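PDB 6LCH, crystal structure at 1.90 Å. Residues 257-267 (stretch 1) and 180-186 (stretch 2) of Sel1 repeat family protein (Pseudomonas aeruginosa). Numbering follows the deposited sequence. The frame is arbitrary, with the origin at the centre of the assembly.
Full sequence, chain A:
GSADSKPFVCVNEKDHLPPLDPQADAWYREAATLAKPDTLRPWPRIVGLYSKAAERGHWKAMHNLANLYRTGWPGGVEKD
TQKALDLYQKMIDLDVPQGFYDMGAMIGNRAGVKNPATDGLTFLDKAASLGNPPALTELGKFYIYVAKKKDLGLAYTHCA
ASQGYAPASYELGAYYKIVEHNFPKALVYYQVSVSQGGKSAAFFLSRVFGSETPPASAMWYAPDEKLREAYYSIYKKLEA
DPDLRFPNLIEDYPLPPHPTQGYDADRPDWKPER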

ATOM      1  N   PRO A 257     -25.610  -4.340 -10.117  1.00 20.25           N
ATOM      2  CA  PRO A 257     -25.683  -5.802 -10.123  1.00 24.53           C
ATOM      3  C   PRO A 257     -24.938  -6.369 -11.321  1.00 20.34           C
ATOM      4  O   PRO A 257     -24.606  -5.664 -12.277  1.00 20.53           O
ATOM      5  CB  PRO A 257     -27.185  -6.084 -10.213  1.00 26.72           C
ATOM      6  CG  PRO A 257     -27.743  -4.881 -10.891  1.00 24.34           C
ATOM      7  CD  PRO A 257     -26.913  -3.720 -10.411  1.00 25.40           C
ATOM      8  N   HIS A 258     -24.663  -7.661 -11.246  1.00 21.63           N
ATOM      9  CA  HIS A 258     -24.013  -8.402 -12.320  1.00 24.05           C
ATOM     10  C   HIS A 258     -25.053  -9.194 -13.093  1.00 27.03           C
ATOM     11  O   HIS A 258     -25.941  -9.796 -12.472  1.00 30.76           O
ATOM     12  CB  HIS A 258     -22.954  -9.345 -11.755  1.00 23.06           C
ATOM     13  CG  HIS A 258     -22.047  -9.933 -12.792  1.00 22.90           C
ATOM     14  ND1 HIS A 258     -22.382 -11.050 -13.525  1.00 31.03           N
ATOM     15  CD2 HIS A 258     -20.814  -9.564 -13.212  1.00 18.65           C
ATOM     16  CE1 HIS A 258     -21.397 -11.342 -14.355  1.00 26.10           C
ATOM     17  NE2 HIS A 258     -20.433 -10.456 -14.185  1.00 16.54           N
ATOM     18  N   PRO A 259     -24.989  -9.211 -14.428  1.00 28.57           N
ATOM     19  CA  PRO A 259     -26.008  -9.941 -15.203  1.00 34.54           C
ATOM     20  C   PRO A 259     -26.120 -11.415 -14.846  1.00 38.57           C
ATOM     21  O   PRO A 259     -27.199 -11.998 -15.010  1.00 46.70           O
ATOM     22  CB  PRO A 259     -25.545  -9.748 -16.653  1.00 35.00           C
ATOM     23  CG  PRO A 259     -24.763  -8.478 -16.629  1.00 32.56           C
ATOM     24  CD  PRO A 259     -24.068  -8.457 -15.295  1.00 26.98           C
ATOM     25  N   THR A 260     -25.046 -12.039 -14.368  1.00 37.16           N
ATOM     26  CA  THR A 260     -25.081 -13.441 -13.964  1.00 37.86           C
ATOM     27  C   THR A 260     -24.858 -13.648 -12.475  1.00 36.89           C
ATOM     28  O   THR A 260     -25.456 -14.552 -11.889  1.00 45.28           O
ATOM     29  CB  THR A 260     -24.030 -14.247 -14.741  1.00 38.08           C
ATOM     30  OG1 THR A 260     -24.182 -14.006 -16.145  1.00 39.87           O
ATOM     31  CG2 THR A 260     -24.205 -15.739 -14.485  1.00 42.11           C
ATOM     32  N   GLN A 261     -24.028 -12.823 -11.833  1.00 33.24           N
ATOM     33  CA  GLN A 261     -23.586 -13.082 -10.470  1.00 31.10           C
ATOM     34  C   GLN A 261     -24.217 -12.172  -9.421  1.00 34.18           C
ATOM     35  O   GLN A 261     -24.134 -12.491  -8.229  1.00 36.98           O
ATOM     36  CB  GLN A 261     -22.055 -12.976 -10.392  1.00 26.46           C
ATOM     37  CG  GLN A 261     -21.321 -13.572 -11.585  1.00 27.38           C
ATOM     38  CD  GLN A 261     -20.054 -14.317 -11.191  1.00 25.41           C
ATOM     39  OE1 GLN A 261     -19.470 -14.063 -10.135  1.00 15.97           O
ATOM     40  NE2 GLN A 261     -19.625 -15.245 -12.042  1.00 25.48           N
ATOM     41  N   GLY A 262     -24.817 -11.053  -9.820  1.00 34.01           N
ATOM     42  CA  GLY A 262     -25.603 -10.250  -8.884  1.00 35.61           C
ATOM     43  C   GLY A 262     -24.751  -9.349  -8.004  1.00 32.98           C
ATOM     44  O   GLY A 262     -23.857  -8.651  -8.485  1.00 30.74           O
ATOM     45  N   TYR A 263     -25.052  -9.345  -6.704  1.00 35.77           N
ATOM     46  CA  TYR A 263     -24.362  -8.503  -5.733  1.00 36.81           C
ATOM     47  C   TYR A 263     -23.330  -9.258  -4.913  1.00 32.48           C
ATOM     48  O   TYR A 263     -22.502  -8.630  -4.245  1.00 34.52           O
ATOM     49  CB  TYR A 263     -25.370  -7.849  -4.788  1.00 37.48           C
ATOM     50  CG  TYR A 263     -26.078  -6.689  -5.422  1.00 38.90           C
ATOM     51  CD1 TYR A 263     -25.559  -5.409  -5.326  1.00 35.86           C
ATOM     52  CD2 TYR A 263     -27.255  -6.873  -6.133  1.00 38.21           C
ATOM     53  CE1 TYR A 263     -26.194  -4.343  -5.910  1.00 33.15           C
ATOM     54  CE2 TYR A 263     -27.900  -5.809  -6.723  1.00 37.66           C
ATOM     55  CZ  TYR A 263     -27.365  -4.545  -6.608  1.00 32.33           C
ATOM     56  OH  TYR A 263     -27.999  -3.472  -7.193  1.00 35.62           O
ATOM     57  N   ASP A 264     -23.376 -10.582  -4.946  1.00 33.17           N
ATOM     58  CA  ASP A 264     -22.330 -11.441  -4.409  1.00 31.67           C
ATOM     59  C   ASP A 264     -22.557 -12.771  -5.094  1.00 31.66           C
ATOM     60  O   ASP A 264     -23.653 -13.326  -4.975  1.00 37.05           O
ATOM     61  CB  ASP A 264     -22.431 -11.572  -2.887  1.00 31.36           C
ATOM     62  CG  ASP A 264     -21.172 -12.148  -2.259  1.00 29.06           C
ATOM     63  OD1 ASP A 264     -20.516 -13.006  -2.886  1.00 26.47           O
ATOM     64  OD2 ASP A 264     -20.843 -11.739  -1.127  1.00 30.30           O
ATOM     65  N   ALA A 265     -21.569 -13.250  -5.857  1.00 27.08           N
ATOM     66  CA  ALA A 265     -21.773 -14.493  -6.593  1.00 29.29           C
ATOM     67  C   ALA A 265     -22.362 -15.569  -5.696  1.00 32.14           C
ATOM     68  O   ALA A 265     -23.173 -16.379  -6.154  1.00 32.82           O
ATOM     69  CB  ALA A 265     -20.464 -14.981  -7.215  1.00 21.46           C
ATOM     70  N   ASP A 266     -22.020 -15.542  -4.404  1.00 32.19           N
ATOM     71  CA  ASP A 266     -22.538 -16.531  -3.462  1.00 35.42           C
ATOM     72  C   ASP A 266     -24.060 -16.474  -3.368  1.00 38.38           C
ATOM     73  O   ASP A 266     -24.735 -17.511  -3.444  1.00 42.22           O
ATOM     74  CB  ASP A 266     -21.906 -16.332  -2.084  1.00 37.16           C
ATOM     75  CG  ASP A 266     -22.062 -17.555  -1.203  1.00 36.29           C
ATOM     76  OD1 ASP A 266     -22.741 -18.509  -1.642  1.00 34.90           O
ATOM     77  OD2 ASP A 266     -21.504 -17.573  -0.086  1.00 32.81           O
ATOM     78  N   ARG A 267     -24.621 -15.270  -3.205  1.00 37.54           N
ATOM     79  CA  ARG A 267     -26.051 -15.056  -2.978  1.00 37.63           C
ATOM     80  C   ARG A 267     -26.611 -14.075  -3.992  1.00 40.38           C
ATOM     81  O   ARG A 267     -26.845 -12.901  -3.667  1.00 38.02           O
ATOM     82  CB  ARG A 267     -26.302 -14.498  -1.590  1.00 40.49           C
ATOM     83  CG  ARG A 267     -25.746 -15.335  -0.532  1.00 36.02           C
ATOM     84  CD  ARG A 267     -26.258 -14.805   0.772  1.00 36.14           C
ATOM     85  NE  ARG A 267     -27.420 -15.569   1.192  1.00 34.16           N
ATOM     86  CZ  ARG A 267     -27.376 -16.778   1.737  1.00 37.53           C
ATOM     87  NH1 ARG A 267     -26.188 -17.390   1.940  1.00 38.97           N
ATOM     88  NH2 ARG A 267     -28.498 -17.360   2.066  1.00 37.56           N
TER
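Stretch 2 180-186: EHNFPKA

Stretch 2 meets stretch 1 through the start of a helix. Asn-182 is the N-cap residue, and its amide group is the polar centre of the contact. Asn-182 ND2 donates to Asp-264 OD1 at 2.7 Å. Asn-182 OD1 accepts from Ala-265 N at 2.8 Å. One side-chain amide thus engages two successive residues of stretch 1, one through a carboxylate and the other through the backbone. The same Asn-182 OD1 also accepts from Lys-185 N at 3.1 Å, which is the capping bond of the helix. The cap and the contact between the stretches therefore share one oxygen atom.

A third hydrogen bond across the stretches engages the amide of Phe-183, the first residue of the helix. Phe-183 N donates to Gln-261 OE1 at 3.0 Å, with a nearly straight N-H...O angle of 159°. Asp-264 also forms a salt bridge, with OD2 lying 3.4 Å from Lys-185 NZ. The CA-to-CB bond of Asp-264 points away from stretch 2, but the end of the side chain, with chi1 in the t well, comes nearer. Within stretch 1, Asp-264 OD1 accepts a weak bond from Asp-266 N at 3.3 Å.

Stretch 1 has no regular helix or strand. Its backbone is folded by a type II' turn from Gln-261 to Asp-264. Gly-262 has phi 80° and psi -134°, and positive phi favours glycine. The loop before the turn is held by His-258, whose ND1 accepts from Thr-260 N and from Gln-261 N, each at 3.0 Å. Gly-262 N donates to His-258 O at 3.1 Å, and a weak bond returns from His-258 N to Gly-262 O at 3.0 Å.

In stretch 2, His-181 has left the preceding helix with positive phi. The new helix begins at Phe-183 and continues beyond Ala-186. Ala-186 N donates to Asn-182 O at 2.9 Å. Across the contact, the CA atoms of Asp-264 and Pro-184 are 4.7 Å apart, and those of Ala-265 and Asn-182 are 5.0 Å apart. Over these two pairs the chains run in opposite senses.

Pro-184 gives the largest covered area of any residue in the contact. Its ring packs against the backbone of the turn. Pro-184 CG lies 3.2 Å from Gly-262 O, and Pro-184 CB lies 3.2 Å from Tyr-263 C. Ala-265 adds an apolar contact, with CB 3.9 Å from Pro-184 CD. His-258 CB approaches Pro-184 CG at 4.2 Å.

The CA-to-CB bond of Phe-183 points toward stretch 1. Its CD2 is 3.6 Å from Gln-261 NE2 and 3.9 Å from His-258 NE2. The His-258 and Phe-183 rings form an oblique pair, with centroids 6.0 Å apart and planes at 44°. Farther out, His-181 ND1 lies 4.0 Å from Gln-261 NE2. Pro-257, Pro-259, Thr-260 and Arg-267 make no contact with stretch 2. The two stretches together bury 440 Å².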

ATOM      1  N   GLU A 180     -11.780 -17.385  -6.381  1.00  9.13           N
ATOM      2  CA  GLU A 180     -13.137 -17.807  -6.064  1.00 11.03           C
ATOM      3  C   GLU A 180     -14.140 -17.502  -7.166  1.00 12.27           C
ATOM      4  O   GLU A 180     -15.303 -17.905  -7.049  1.00 12.28           O
ATOM      5  CB  GLU A 180     -13.597 -17.153  -4.755  1.00 13.19           C
ATOM      6  CG  GLU A 180     -12.707 -17.471  -3.565  1.00 14.26           C
ATOM      7  CD  GLU A 180     -13.498 -17.900  -2.347  1.00 21.33           C
ATOM      8  OE1 GLU A 180     -14.253 -18.888  -2.447  1.00 23.07           O
ATOM      9  OE2 GLU A 180     -13.370 -17.251  -1.288  1.00 23.51           O
ATOM     10  N   HIS A 181     -13.724 -16.806  -8.226  1.00  9.42           N
ATOM     11  CA  HIS A 181     -14.612 -16.448  -9.333  1.00 11.32           C
ATOM     12  C   HIS A 181     -15.897 -15.801  -8.822  1.00 11.42           C
ATOM     13  O   HIS A 181     -16.992 -16.060  -9.324  1.00 10.93           O
ATOM     14  CB  HIS A 181     -14.919 -17.665 -10.207  1.00 10.18           C
ATOM     15  CG  HIS A 181     -15.003 -17.351 -11.669  1.00 14.07           C
ATOM     16  ND1 HIS A 181     -16.203 -17.204 -12.330  1.00 16.75           N
ATOM     17  CD2 HIS A 181     -14.035 -17.158 -12.597  1.00 15.27           C
ATOM     18  CE1 HIS A 181     -15.971 -16.935 -13.602  1.00 14.75           C
ATOM     19  NE2 HIS A 181     -14.664 -16.898 -13.790  1.00 18.70           N
ATOM     20  N   ASN A 182     -15.757 -14.963  -7.798  1.00 10.56           N
ATOM     21  CA  ASN A 182     -16.862 -14.226  -7.190  1.00 11.33           C
ATOM     22  C   ASN A 182     -16.720 -12.769  -7.626  1.00  8.14           C
ATOM     23  O   ASN A 182     -16.139 -11.946  -6.918  1.00  6.22           O
ATOM     24  CB  ASN A 182     -16.848 -14.364  -5.668  1.00 11.12           C
ATOM     25  CG  ASN A 182     -18.140 -13.892  -5.024  1.00 13.99           C
ATOM     26  OD1 ASN A 182     -18.804 -12.983  -5.523  1.00 10.94           O
ATOM     27  ND2 ASN A 182     -18.502 -14.511  -3.904  1.00 14.60           N
ATOM     28  N   PHE A 183     -17.261 -12.459  -8.798  1.00  8.38           N
ATOM     29  CA  PHE A 183     -17.075 -11.124  -9.365  1.00  7.45           C
ATOM     30  C   PHE A 183     -17.707 -10.022  -8.524  1.00  7.43           C
ATOM     31  O   PHE A 183     -17.026  -9.016  -8.258  1.00  8.02           O
ATOM     32  CB  PHE A 183     -17.581 -11.115 -10.810  1.00  9.24           C
ATOM     33  CG  PHE A 183     -16.806 -12.029 -11.720  1.00 10.10           C
ATOM     34  CD1 PHE A 183     -15.485 -12.342 -11.440  1.00  7.67           C
ATOM     35  CD2 PHE A 183     -17.395 -12.580 -12.842  1.00 10.48           C
ATOM     36  CE1 PHE A 183     -14.764 -13.179 -12.263  1.00  9.44           C
ATOM     37  CE2 PHE A 183     -16.679 -13.426 -13.668  1.00 12.25           C
ATOM     38  CZ  PHE A 183     -15.361 -13.722 -13.380  1.00 12.19           C
ATOM     39  N   PRO A 184     -18.961 -10.126  -8.063  1.00  7.99           N
ATOM     40  CA  PRO A 184     -19.526  -9.014  -7.281  1.00 10.41           C
ATOM     41  C   PRO A 184     -18.857  -8.816  -5.935  1.00  8.68           C
ATOM     42  O   PRO A 184     -18.756  -7.676  -5.475  1.00  6.93           O
ATOM     43  CB  PRO A 184     -21.000  -9.405  -7.122  1.00 15.74           C
ATOM     44  CG  PRO A 184     -21.241 -10.476  -8.126  1.00 18.28           C
ATOM     45  CD  PRO A 184     -19.948 -11.202  -8.241  1.00 12.08           C
ATOM     46  N   LYS A 185     -18.410  -9.886  -5.279  1.00 10.44           N
ATOM     47  CA  LYS A 185     -17.630  -9.703  -4.060  1.00 10.36           C
ATOM     48  C   LYS A 185     -16.257  -9.130  -4.371  1.00  7.76           C
ATOM     49  O   LYS A 185     -15.701  -8.376  -3.563  1.00  8.95           O
ATOM     50  CB  LYS A 185     -17.495 -11.026  -3.313  1.00 11.51           C
ATOM     51  CG  LYS A 185     -16.945 -10.887  -1.907  1.00 12.58           C
ATOM     52  CD  LYS A 185     -17.224 -12.134  -1.098  1.00 17.07           C
ATOM     53  CE  LYS A 185     -17.983 -11.816   0.169  1.00 18.94           C
ATOM     54  NZ  LYS A 185     -18.414 -13.068   0.848  1.00 21.66           N
ATOM     55  N   ALA A 186     -15.697  -9.471  -5.535  1.00  7.22           N
ATOM     56  CA  ALA A 186     -14.442  -8.862  -5.955  1.00  6.78           C
ATOM     57  C   ALA A 186     -14.617  -7.371  -6.192  1.00  6.92           C
ATOM     58  O   ALA A 186     -13.768  -6.567  -5.789  1.00  5.89           O
ATOM     59  CB  ALA A 186     -13.922  -9.548  -7.219  1.00  6.70           C
TER